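Local coordinates for protein SAG family member (Sag19) (Eimeria tenella, PDB 6ZZB) that is of unknown molecular function but serves as a major surface antigen of the parasite and appears related to the CAP proteins, at residues A73-E76 against D77-T81; E82-K85 against A86-I89; K219-T222 against A223-N227. All coordinates share one frame; numbering follows the deposited sequence.

In the fold
Three helix ends show how a fold consistent with the CAP proteins starts and stops its helices. Contacts 1 and 2 share helix 77-86, their centres about 12 Å apart: residues 73-81 bring the chain from an edge strand into its first turn, and residues 82-89 close its last. Contact 3, centred about 26 Å from both, opens the C-terminal helix 223-231. Contacts 1 and 3 are partly buried, each combining a capped N-terminus with an apolar pair. Contact 1 caps with a glutamate from inside the helix, contact 3 with a threonine hydroxyl before it. Contact 2 lies nearer the surface and relies on backbone bonds backed by aliphatic side chains.

Contact 1: residues A73-E76 against D77-T81; sequences AKAE and DTEVT
Ala-75 and Val-80 clasp the start of helix 77-86 in a hydrophobic staple, the pairing of the residue before the N-cap with the fourth residue of the helix, while Glu-76 and Glu-79 supply one half of a capping box. The staple is the close-packed part. Ala-75 CB meets Val-80 CG2 at 4.1 Å, and both residues are buried against the sheet, where Ala-75 reaches Ile-211 and Ser-192 and Val-80 reaches Tyr-209. Val-80 turns CG2 back to the helix start because its CG1 stands opposite the backbone N (chi1 172°).

The polar part lies on the flank of this pair. Glu-79 runs out extended beyond CG, and its carboxylate comes alongside the backbone of the N-cap residue. Its OE1 accepts from Glu-76 N at 2.8 Å through the anti lone pair, in a nearly straight bond of 170°, and also lies 3.4 Å from Ala-75 CA. A water sits between OE1 and Lys-74 O. The other oxygen, OE2, forms a salt bridge with Lys-190 on strand 190-196, so bonds at both oxygens help fix the rotation of the carboxylate. Glu-76 O in turn accepts from Val-80 N at 3.1 Å, the first regular bond of the helix, with a weaker one from Glu-79 N.

On the solvent side the fit is loose. The Glu-76 side chain bends at chi2 (-70°) and leads away from the helix, while Asp-77 is exposed. The acidic side chains of Glu-76, Asp-77 and Glu-79 probably interact favourably with the helix dipole. Lys-74 points elsewhere, salt-bridged to Glu-48 and Glu-51. Glu-76 reaches the first-turn amide of Asp-77 through a water, which donates to Glu-76 OE1 at 2.6 Å and accepts from Asp-77 N at 2.9 Å.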
loop_
_atom_site.group_PDB
_atom_site.type_symbol
_atom_site.label_atom_id
_atom_site.label_comp_id
_atom_site.label_asym_id
_atom_site.label_seq_id
_atom_site.Cartn_x
_atom_site.Cartn_y
_atom_site.Cartn_z
ATOM N N ALA A 73 7.911 -12.060 -2.779
ATOM C CA ALA A 73 8.403 -12.079 -4.169
ATOM C C ALA A 73 7.642 -11.045 -4.983
ATOM O O ALA A 73 6.574 -10.576 -4.561
ATOM C CB ALA A 73 8.222 -13.442 -4.763
ATOM N N LYS A 74 8.140 -10.745 -6.154
ATOM C CA LYS A 74 7.420 -9.904 -7.126
ATOM C C LYS A 74 6.143 -10.596 -7.576
ATOM O O LYS A 74 6.153 -11.803 -7.948
ATOM C CB LYS A 74 8.316 -9.627 -8.319
ATOM C CG LYS A 74 7.644 -8.922 -9.474
ATOM C CD LYS A 74 8.685 -8.478 -10.472
ATOM C CE LYS A 74 8.092 -7.671 -11.596
ATOM N NZ LYS A 74 9.153 -7.385 -12.594
ATOM N N ALA A 75 5.037 -9.870 -7.603
ATOM C CA ALA A 75 3.790 -10.286 -8.263
ATOM C C ALA A 75 3.817 -9.725 -9.681
ATOM O O ALA A 75 4.156 -8.549 -9.875
ATOM C CB ALA A 75 2.576 -9.782 -7.509
ATOM N N GLU A 76 3.464 -10.544 -10.661
ATOM C CA GLU A 76 3.351 -10.075 -12.049
ATOM C C GLU A 76 1.966 -9.479 -12.267
ATOM O O GLU A 76 1.039 -9.732 -11.513
ATOM C CB GLU A 76 3.622 -11.213 -13.037
ATOM C CG GLU A 76 4.962 -11.866 -12.814
ATOM C CD GLU A 76 6.150 -10.995 -13.191
ATOM O OE1 GLU A 76 5.966 -9.983 -13.918
ATOM O OE2 GLU A 76 7.265 -11.313 -12.747
ATOM N N ASP A 77 1.854 -8.661 -13.299
ATOM C CA ASP A 77 0.580 -8.013 -13.644
ATOM C C ASP A 77 -0.558 -9.026 -13.703
ATOM O O ASP A 77 -1.613 -8.730 -13.191
ATOM C CB ASP A 77 0.658 -7.240 -14.954
ATOM C CG ASP A 77 1.455 -5.962 -14.880
ATOM O OD1 ASP A 77 1.656 -5.471 -13.783
ATOM O OD2 ASP A 77 1.818 -5.422 -15.937
ATOM N N THR A 78 -0.356 -10.177 -14.353
ATOM C CA THR A 78 -1.442 -11.175 -14.501
ATOM C C THR A 78 -1.973 -11.580 -13.125
ATOM O O THR A 78 -3.156 -11.758 -12.945
ATOM C CB THR A 78 -0.948 -12.423 -15.242
ATOM O OG1 THR A 78 -0.389 -12.041 -16.502
ATOM C CG2 THR A 78 -2.085 -13.386 -15.484
ATOM N N GLU A 79 -1.057 -11.740 -12.183
ATOM C CA GLU A 79 -1.394 -12.175 -10.816
ATOM C C GLU A 79 -2.191 -11.090 -10.103
ATOM O O GLU A 79 -3.159 -11.402 -9.438
ATOM C CB GLU A 79 -0.115 -12.499 -10.059
ATOM C CG GLU A 79 0.613 -13.708 -10.594
ATOM C CD GLU A 79 1.859 -13.981 -9.787
ATOM O OE1 GLU A 79 2.790 -13.149 -9.788
ATOM O OE2 GLU A 79 1.934 -15.075 -9.217
ATOM N N VAL A 80 -1.759 -9.840 -10.270
ATOM C CA VAL A 80 -2.495 -8.718 -9.647
ATOM C C VAL A 80 -3.907 -8.652 -10.225
ATOM O O VAL A 80 -4.872 -8.556 -9.473
ATOM C CB VAL A 80 -1.731 -7.404 -9.857
ATOM C CG1 VAL A 80 -2.561 -6.223 -9.406
ATOM C CG2 VAL A 80 -0.393 -7.450 -9.148
ATOM N N THR A 81 -4.041 -8.748 -11.555
ATOM C CA THR A 81 -5.377 -8.669 -12.182
ATOM C C THR A 81 -6.270 -9.783 -11.648
ATOM O O THR A 81 -7.430 -9.578 -11.324
ATOM C CB THR A 81 -5.257 -8.737 -13.698
ATOM O OG1 THR A 81 -4.502 -7.605 -14.157
ATOM C CG2 THR A 81 -6.622 -8.811 -14.348
HETATM O O HOH W 1 5.041 -14.229 -9.349
HETATM O O HOH W 2 4.286 -8.152 -14.703
#

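Contact 2: residues E82-K85 against A86-I89; sequences ESLK and AIKI
The carbonyl plane of Leu-84 has a backbone donor over each face: Ile-87 N on one and Ile-89 N on the opposite one. The Ile-89 bond is the shorter and straighter, 2.9 Å from N to Leu-84 O with 162° at the hydrogen, and it runs from residue i+5 back to i, the 6-to-1 bond. Lys-88 N stands well above the plane of the next carbonyl, reaching Lys-85 O at 3.0 Å. Two residues earlier, Ala-86 N still makes the regular i to i+4 bond to Glu-82 O.

The side chains follow this backbone. Leu-84 CD2 lies 4.0 Å from Ile-89 CD1 and equally near its CG2, so the leucine tip fits against both branches of the isoleucine. Ile-87 sets CG1 between its backbone N and carbonyl carbon (chi1 58°), which lays CG1 3.3 Å from Leu-84 O. Tyr-209 of the sheet covers Leu-84 and Ile-87, while Lys-85 NZ forms a salt bridge with Glu-90.

Lys-88, with its positive phi of 70°, reverses the chain as the C-prime residue of a Schellman motif, whose characteristic apolar pair is Leu-84 with Ile-89.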
loop_
_atom_site.group_PDB
_atom_site.type_symbol
_atom_site.label_atom_id
_atom_site.label_comp_id
_atom_site.label_asym_id
_atom_site.label_seq_id
_atom_site.Cartn_x
_atom_site.Cartn_y
_atom_site.Cartn_z
ATOM N N GLU A 82 -5.734 -11.002 -11.555
ATOM C CA GLU A 82 -6.564 -12.145 -11.118
ATOM C C GLU A 82 -6.912 -12.062 -9.624
ATOM O O GLU A 82 -8.040 -12.382 -9.221
ATOM C CB GLU A 82 -5.775 -13.421 -11.442
ATOM C CG GLU A 82 -6.625 -14.643 -11.539
ATOM C CD GLU A 82 -7.667 -14.566 -12.656
ATOM O OE1 GLU A 82 -8.728 -14.936 -12.396
ATOM O OE2 GLU A 82 -7.387 -14.049 -13.764
ATOM N N SER A 83 -5.961 -11.620 -8.800
ATOM C CA SER A 83 -6.221 -11.404 -7.357
ATOM C C SER A 83 -7.353 -10.384 -7.177
ATOM O O SER A 83 -8.281 -10.613 -6.403
ATOM C CB SER A 83 -4.968 -10.972 -6.679
ATOM O OG SER A 83 -5.204 -10.670 -5.319
ATOM N N LEU A 84 -7.278 -9.285 -7.936
ATOM C CA LEU A 84 -8.335 -8.249 -7.864
ATOM C C LEU A 84 -9.671 -8.801 -8.360
ATOM O O LEU A 84 -10.692 -8.522 -7.746
ATOM C CB LEU A 84 -7.855 -7.047 -8.667
ATOM C CG LEU A 84 -6.807 -6.202 -7.929
ATOM C CD1 LEU A 84 -6.166 -5.225 -8.885
ATOM C CD2 LEU A 84 -7.424 -5.461 -6.739
ATOM N N LYS A 85 -9.634 -9.584 -9.435
ATOM C CA LYS A 85 -10.879 -10.175 -9.990
ATOM C C LYS A 85 -11.563 -11.040 -8.929
ATOM O O LYS A 85 -12.804 -11.005 -8.805
ATOM C CB LYS A 85 -10.546 -10.978 -11.240
ATOM C CG LYS A 85 -11.759 -11.622 -11.896
ATOM C CD LYS A 85 -11.378 -12.420 -13.114
ATOM C CE LYS A 85 -12.557 -13.204 -13.666
ATOM N NZ LYS A 85 -13.623 -12.305 -14.161
ATOM N N ALA A 86 -10.790 -11.745 -8.114
ATOM C CA ALA A 86 -11.316 -12.623 -7.039
ATOM C C ALA A 86 -12.048 -11.826 -5.961
ATOM O O ALA A 86 -12.922 -12.401 -5.287
ATOM C CB ALA A 86 -10.200 -13.433 -6.452
ATOM N N ILE A 87 -11.718 -10.547 -5.778
ATOM C CA ILE A 87 -12.405 -9.698 -4.770
ATOM C C ILE A 87 -13.298 -8.712 -5.519
ATOM O O ILE A 87 -13.612 -7.659 -4.918
ATOM C CB ILE A 87 -11.439 -9.027 -3.772
ATOM C CG1 ILE A 87 -10.389 -8.158 -4.465
ATOM C CG2 ILE A 87 -10.806 -10.092 -2.896
ATOM C CD1 ILE A 87 -9.616 -7.241 -3.542
ATOM N N LYS A 88 -13.636 -9.015 -6.769
ATOM C CA LYS A 88 -14.699 -8.306 -7.531
ATOM C C LYS A 88 -14.238 -6.891 -7.879
ATOM O O LYS A 88 -15.077 -5.977 -7.956
ATOM C CB LYS A 88 -15.992 -8.300 -6.705
ATOM C CG LYS A 88 -16.561 -9.683 -6.393
ATOM C CD LYS A 88 -16.808 -10.539 -7.627
ATOM C CE LYS A 88 -18.220 -10.420 -8.167
ATOM N NZ LYS A 88 -18.497 -11.451 -9.194
ATOM N N ILE A 89 -12.954 -6.711 -8.141
ATOM C CA ILE A 89 -12.401 -5.416 -8.649
ATOM C C ILE A 89 -11.893 -5.628 -10.066
ATOM O O ILE A 89 -10.925 -6.379 -10.259
ATOM C CB ILE A 89 -11.313 -4.866 -7.694
ATOM C CG1 ILE A 89 -11.905 -4.584 -6.318
ATOM C CG2 ILE A 89 -10.635 -3.649 -8.302
ATOM C CD1 ILE A 89 -10.906 -4.215 -5.246
#

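Contact 3: residues K219-T222 against A223-N227; sequences KPFT and AELYN
Phe-221 and Tyr-226 form a hydrophobic staple around the N-cap Thr-222, where the chain turns into the C-terminal helix 223-231. Their rings meet at a slant: the planes differ by 34° and the centroids are 5.6 Å apart, with Phe-221 CD2 3.9 Å from Tyr-226 CD1. Leu-225 approaches the same phenylalanine differently. Its CD2 lies at the ring edge, near the ring plane, 3.8 Å from Phe-221 CD1. On one face of the ring sits the preceding Pro-220, through its CB.

Phe-221 and Tyr-226 both press on Leu-153 of helix 138-155, and Tyr-226 makes edge-to-face contacts with Phe-158 and Trp-230. The staple thus ties the start of helix 223-231 to an aromatic cluster of the protein.

Thr-222 lies across Leu-225 at about a right angle, with its hydroxyl directed into the first turn. Chi1 of 65° swings OG1 in over that turn, where it can meet a first-turn amide, which has no i-4 carbonyl within the helix. Thr-222 O takes Tyr-226 N at 2.9 Å to open the helical pattern, and the cap itself is the bond from Leu-225 N to Thr-222 OG1, 3.1 Å long and nearly straight at 165°.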
loop_
_atom_site.group_PDB
_atom_site.type_symbol
_atom_site.label_atom_id
_atom_site.label_comp_id
_atom_site.label_asym_id
_atom_site.label_seq_id
_atom_site.Cartn_x
_atom_site.Cartn_y
_atom_site.Cartn_z
ATOM N N LYS A 219 -7.961 -10.416 10.757
ATOM C CA LYS A 219 -7.098 -10.063 11.906
ATOM C C LYS A 219 -5.696 -9.866 11.354
ATOM O O LYS A 219 -5.056 -10.791 10.888
ATOM C CB LYS A 219 -7.204 -11.164 12.956
ATOM C CG LYS A 219 -8.587 -11.232 13.595
ATOM C CD LYS A 219 -8.637 -11.975 14.890
ATOM C CE LYS A 219 -10.010 -11.910 15.521
ATOM N NZ LYS A 219 -10.140 -12.918 16.599
ATOM N N PRO A 220 -5.208 -8.617 11.259
ATOM C CA PRO A 220 -3.928 -8.389 10.598
ATOM C C PRO A 220 -2.676 -8.931 11.295
ATOM O O PRO A 220 -1.744 -9.245 10.623
ATOM C CB PRO A 220 -3.884 -6.853 10.493
ATOM C CG PRO A 220 -4.728 -6.402 11.651
ATOM C CD PRO A 220 -5.883 -7.381 11.670
ATOM N N PHE A 221 -2.721 -9.112 12.615
ATOM C CA PHE A 221 -1.552 -9.558 13.408
ATOM C C PHE A 221 -1.954 -10.641 14.413
ATOM O O PHE A 221 -2.953 -10.471 15.105
ATOM C CB PHE A 221 -0.954 -8.388 14.185
ATOM C CG PHE A 221 -0.643 -7.179 13.344
ATOM C CD1 PHE A 221 0.374 -7.192 12.404
ATOM C CD2 PHE A 221 -1.399 -6.040 13.479
ATOM C CE1 PHE A 221 0.623 -6.062 11.639
ATOM C CE2 PHE A 221 -1.143 -4.917 12.721
ATOM C CZ PHE A 221 -0.128 -4.934 11.811
ATOM N N THR A 222 -1.124 -11.661 14.510
ATOM C CA THR A 222 -1.132 -12.574 15.679
ATOM C C THR A 222 -0.588 -11.816 16.886
ATOM O O THR A 222 0.184 -10.833 16.719
ATOM C CB THR A 222 -0.296 -13.825 15.434
ATOM O OG1 THR A 222 1.061 -13.414 15.284
ATOM C CG2 THR A 222 -0.786 -14.628 14.249
ATOM N N ALA A 223 -0.932 -12.268 18.087
ATOM C CA ALA A 223 -0.344 -11.716 19.322
ATOM C C ALA A 223 1.179 -11.844 19.280
ATOM O O ALA A 223 1.844 -10.907 19.723
ATOM C CB ALA A 223 -0.953 -12.399 20.536
ATOM N N GLU A 224 1.723 -12.947 18.763
ATOM C CA GLU A 224 3.168 -13.222 18.772
ATOM C C GLU A 224 3.838 -12.139 17.925
ATOM O O GLU A 224 4.837 -11.542 18.351
ATOM C CB GLU A 224 3.421 -14.635 18.245
ATOM C CG GLU A 224 4.873 -15.039 18.296
ATOM C CD GLU A 224 5.151 -16.424 17.734
ATOM O OE1 GLU A 224 4.289 -16.957 16.995
ATOM O OE2 GLU A 224 6.227 -16.953 18.027
ATOM N N LEU A 225 3.306 -11.903 16.717
ATOM C CA LEU A 225 3.919 -10.884 15.836
ATOM C C LEU A 225 3.760 -9.495 16.487
ATOM O O LEU A 225 4.742 -8.739 16.512
ATOM C CB LEU A 225 3.286 -10.928 14.441
ATOM C CG LEU A 225 3.784 -9.828 13.507
ATOM C CD1 LEU A 225 5.286 -9.907 13.330
ATOM C CD2 LEU A 225 3.083 -9.896 12.164
ATOM N N TYR A 226 2.587 -9.169 17.025
ATOM C CA TYR A 226 2.342 -7.823 17.602
ATOM C C TYR A 226 3.304 -7.594 18.775
ATOM O O TYR A 226 3.903 -6.515 18.859
ATOM C CB TYR A 226 0.874 -7.613 17.959
ATOM C CG TYR A 226 0.491 -6.151 17.971
ATOM C CD1 TYR A 226 0.567 -5.372 16.824
ATOM C CD2 TYR A 226 0.096 -5.531 19.131
ATOM C CE1 TYR A 226 0.243 -4.021 16.838
ATOM C CE2 TYR A 226 -0.251 -4.195 19.167
ATOM C CZ TYR A 226 -0.176 -3.427 18.016
ATOM O OH TYR A 226 -0.498 -2.098 18.020
ATOM N N ASN A 227 3.484 -8.607 19.623
ATOM C CA ASN A 227 4.433 -8.519 20.761
ATOM C C ASN A 227 5.844 -8.282 20.230
ATOM O O ASN A 227 6.556 -7.456 20.822
ATOM C CB ASN A 227 4.384 -9.759 21.657
ATOM C CG ASN A 227 3.092 -9.875 22.441
ATOM O OD1 ASN A 227 2.700 -10.971 22.843
ATOM N ND2 ASN A 227 2.407 -8.763 22.658
#